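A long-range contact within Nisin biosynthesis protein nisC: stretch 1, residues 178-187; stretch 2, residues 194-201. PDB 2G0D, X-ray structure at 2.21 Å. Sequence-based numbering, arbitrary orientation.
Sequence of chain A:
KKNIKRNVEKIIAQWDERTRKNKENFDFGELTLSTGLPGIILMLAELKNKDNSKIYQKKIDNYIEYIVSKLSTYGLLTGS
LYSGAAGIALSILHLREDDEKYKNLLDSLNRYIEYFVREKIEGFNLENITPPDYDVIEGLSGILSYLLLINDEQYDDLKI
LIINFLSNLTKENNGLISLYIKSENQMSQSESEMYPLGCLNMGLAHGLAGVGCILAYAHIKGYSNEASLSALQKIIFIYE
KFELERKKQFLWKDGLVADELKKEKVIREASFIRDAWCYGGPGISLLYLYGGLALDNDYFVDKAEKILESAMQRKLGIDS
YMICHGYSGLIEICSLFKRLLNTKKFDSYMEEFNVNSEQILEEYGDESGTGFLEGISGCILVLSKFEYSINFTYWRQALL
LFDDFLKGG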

# COMPACT_ATOMS: atom_id res chain seq x y z
N SER A 178 4.14 -21.96 5.45
CA SER A 178 5.09 -20.81 5.64
C SER A 178 4.68 -19.42 6.15
O SER A 178 5.24 -18.94 7.15
CB SER A 178 6.10 -20.69 4.48
OG SER A 178 7.00 -21.80 4.47
N LEU A 179 3.74 -18.76 5.47
CA LEU A 179 3.32 -17.40 5.82
C LEU A 179 2.51 -17.35 7.11
O LEU A 179 2.12 -16.27 7.58
CB LEU A 179 2.51 -16.78 4.67
N TYR A 180 2.27 -18.53 7.69
CA TYR A 180 1.49 -18.63 8.92
C TYR A 180 2.16 -17.87 10.04
O TYR A 180 3.38 -17.96 10.20
CB TYR A 180 1.32 -20.09 9.32
CG TYR A 180 0.20 -20.32 10.32
CD1 TYR A 180 0.47 -20.39 11.68
CD2 TYR A 180 -1.11 -20.48 9.89
CE1 TYR A 180 -0.56 -20.63 12.60
CE2 TYR A 180 -2.15 -20.71 10.79
CZ TYR A 180 -1.87 -20.79 12.16
OH TYR A 180 -2.90 -21.02 13.06
N ILE A 181 1.37 -17.10 10.79
CA ILE A 181 1.90 -16.29 11.89
C ILE A 181 1.46 -16.93 13.19
O ILE A 181 0.25 -17.12 13.41
CB ILE A 181 1.40 -14.81 11.84
CG1 ILE A 181 1.66 -14.17 10.46
CG2 ILE A 181 2.04 -13.98 12.95
CD1 ILE A 181 3.14 -14.04 10.07
N LYS A 182 2.44 -17.27 14.03
CA LYS A 182 2.17 -17.79 15.37
C LYS A 182 1.58 -16.68 16.25
O LYS A 182 1.83 -15.48 16.03
CB LYS A 182 3.44 -18.40 15.99
N SER A 183 0.78 -17.08 17.24
CA SER A 183 0.05 -16.14 18.10
C SER A 183 1.01 -15.11 18.69
O SER A 183 0.68 -13.91 18.77
CB SER A 183 -0.65 -16.90 19.23
OG SER A 183 -1.57 -16.07 19.90
N GLU A 184 2.19 -15.60 19.06
CA GLU A 184 3.26 -14.83 19.70
C GLU A 184 3.89 -13.77 18.80
O GLU A 184 4.43 -12.79 19.30
CB GLU A 184 4.34 -15.80 20.24
CG GLU A 184 5.18 -16.50 19.15
CD GLU A 184 5.55 -17.94 19.51
OE1 GLU A 184 4.70 -18.83 19.31
OE2 GLU A 184 6.70 -18.17 19.97
N ASN A 185 3.82 -14.00 17.49
CA ASN A 185 4.46 -13.14 16.48
C ASN A 185 3.43 -12.23 15.78
O ASN A 185 3.69 -11.66 14.72
CB ASN A 185 5.25 -13.98 15.45
CG ASN A 185 6.47 -14.72 16.07
OD1 ASN A 185 7.30 -14.12 16.76
ND2 ASN A 185 6.60 -16.01 15.78
N GLN A 186 2.23 -12.12 16.36
CA GLN A 186 1.21 -11.19 15.86
C GLN A 186 1.68 -9.78 16.20
O GLN A 186 2.45 -9.59 17.15
CB GLN A 186 -0.17 -11.48 16.48
CG GLN A 186 -0.83 -12.82 16.08
CD GLN A 186 -1.35 -12.86 14.64
OE1 GLN A 186 -1.72 -11.83 14.05
NE2 GLN A 186 -1.42 -14.06 14.08
N MET A 187 1.23 -8.79 15.43
CA MET A 187 1.75 -7.41 15.53
C MET A 187 1.37 -6.67 16.82
O MET A 187 2.02 -5.69 17.21
CB MET A 187 1.31 -6.60 14.32
CG MET A 187 1.98 -7.04 13.03
SD MET A 187 1.41 -6.08 11.62
CE MET A 187 -0.18 -6.83 11.33
N MET A 194 -6.83 -12.44 19.70
CA MET A 194 -7.76 -12.82 18.63
C MET A 194 -7.31 -14.13 17.98
O MET A 194 -8.14 -14.93 17.54
CB MET A 194 -7.91 -11.72 17.57
CG MET A 194 -8.92 -12.04 16.46
SD MET A 194 -9.12 -10.68 15.25
CE MET A 194 -10.17 -11.45 14.01
N TYR A 195 -5.99 -14.35 17.94
CA TYR A 195 -5.41 -15.51 17.26
C TYR A 195 -4.53 -16.36 18.19
O TYR A 195 -3.32 -16.47 17.96
CB TYR A 195 -4.64 -15.08 16.00
CG TYR A 195 -5.50 -14.37 14.95
CD1 TYR A 195 -6.51 -15.06 14.28
CD2 TYR A 195 -5.30 -13.02 14.64
CE1 TYR A 195 -7.31 -14.44 13.33
CE2 TYR A 195 -6.10 -12.38 13.67
CZ TYR A 195 -7.10 -13.11 13.03
OH TYR A 195 -7.92 -12.54 12.09
N PRO A 196 -5.12 -17.00 19.21
CA PRO A 196 -4.33 -17.75 20.21
C PRO A 196 -3.64 -19.00 19.65
O PRO A 196 -2.73 -19.55 20.28
CB PRO A 196 -5.36 -18.13 21.28
CG PRO A 196 -6.66 -18.15 20.56
CD PRO A 196 -6.57 -17.09 19.49
N LEU A 197 -4.07 -19.46 18.47
CA LEU A 197 -3.41 -20.53 17.74
C LEU A 197 -2.79 -20.01 16.45
O LEU A 197 -2.45 -20.78 15.54
CB LEU A 197 -4.39 -21.68 17.45
CG LEU A 197 -5.01 -22.43 18.65
CD1 LEU A 197 -5.98 -23.48 18.17
CD2 LEU A 197 -3.95 -23.08 19.53
N GLY A 198 -2.63 -18.69 16.37
CA GLY A 198 -2.05 -18.04 15.20
C GLY A 198 -3.02 -17.93 14.03
O GLY A 198 -4.20 -18.26 14.16
N CYS A 199 -2.51 -17.43 12.90
CA CYS A 199 -3.26 -17.40 11.65
C CYS A 199 -2.37 -17.09 10.44
O CYS A 199 -1.25 -16.60 10.57
CB CYS A 199 -4.41 -16.38 11.71
SG CYS A 199 -3.90 -14.65 11.59
N LEU A 200 -2.91 -17.42 9.26
CA LEU A 200 -2.46 -16.85 8.00
C LEU A 200 -3.21 -15.53 7.77
O LEU A 200 -4.44 -15.53 7.61
CB LEU A 200 -2.78 -17.82 6.86
CG LEU A 200 -2.37 -17.46 5.43
CD1 LEU A 200 -0.83 -17.34 5.32
CD2 LEU A 200 -2.92 -18.50 4.43
N ASN A 201 -2.46 -14.43 7.76
CA ASN A 201 -3.03 -13.09 7.52
C ASN A 201 -3.48 -12.94 6.06
O ASN A 201 -2.74 -13.30 5.13
CB ASN A 201 -2.05 -11.99 7.94
CG ASN A 201 -2.66 -10.60 7.90
OD1 ASN A 201 -3.09 -10.13 6.84
ND2 ASN A 201 -2.69 -9.93 9.05
O HOH W 1 0.46 -14.37 7.11
O HOH W 2 -2.80 -11.64 11.39

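The heart of this contact is a glycine that leaves room where a side chain could not fit. G198 closes a type I turn that begins at Y195, with phi near 78°, a value that by itself favours glycine, and its CA lies 3.1 Å from I181 O. An ideal CB built on it would point toward the other stretch and sit 2.4 Å from I181 O and 2.8 Å from Y180 CE1, a clash with both. S183 CA and G198 CA are 4.1 Å apart.

Immediately after the glycine, the backbones join through a single antiparallel bridge. I181 N donates to C199 O at 2.7 Å, and C199 N returns the favour to I181 O at 2.8 Å, both with good angles. This is the hydrogen-bonded kind of antiparallel pair, in which one residue from each stretch supplies both donor and acceptor. Two residues away from the bridge in each stretch, a water continues the link: it donates to L179 O at 2.6 Å and accepts from N201 N at 3.0 Å, satisfying two backbone groups that do not meet directly.

Side chains then fasten the turn. Y180, in the t rotamer, leaves its backbone sideways but brings its end across, and its OH donates to L197 O in a short 2.5 Å bond. That carbonyl lies at the ring edge, near its plane, while C199 N lies over one face, 3.5 Å from Y180 CZ.

S183 points toward the second stretch, its OG 2.6 Å from Y195 O. The same carbonyl accepts the turn's internal bond from G198 N, at 2.8 Å from Y195 O, so the serine hydroxyl sits against a group that already helps to close the turn.

Q186 also points toward the second stretch. Its NE2 makes a weak hydrogen bond to C199 SG at 3.6 Å, as expected for sulfur, a large and diffuse acceptor. Its OE1 accepts a hydrogen bond from a second water at 2.9 Å, and that water in turn accepts from N201 ND2 at 2.9 Å, so the amide uses both its ends.

Apolar packing is modest. L200 reaches over with CD1 to lie 3.4 Å from L179 CB, and its CB is 4.4 Å from Y180 CD2. The lesson is economical: one bridge sets the register, glycine permits the approach, and polar side chains hold the turn.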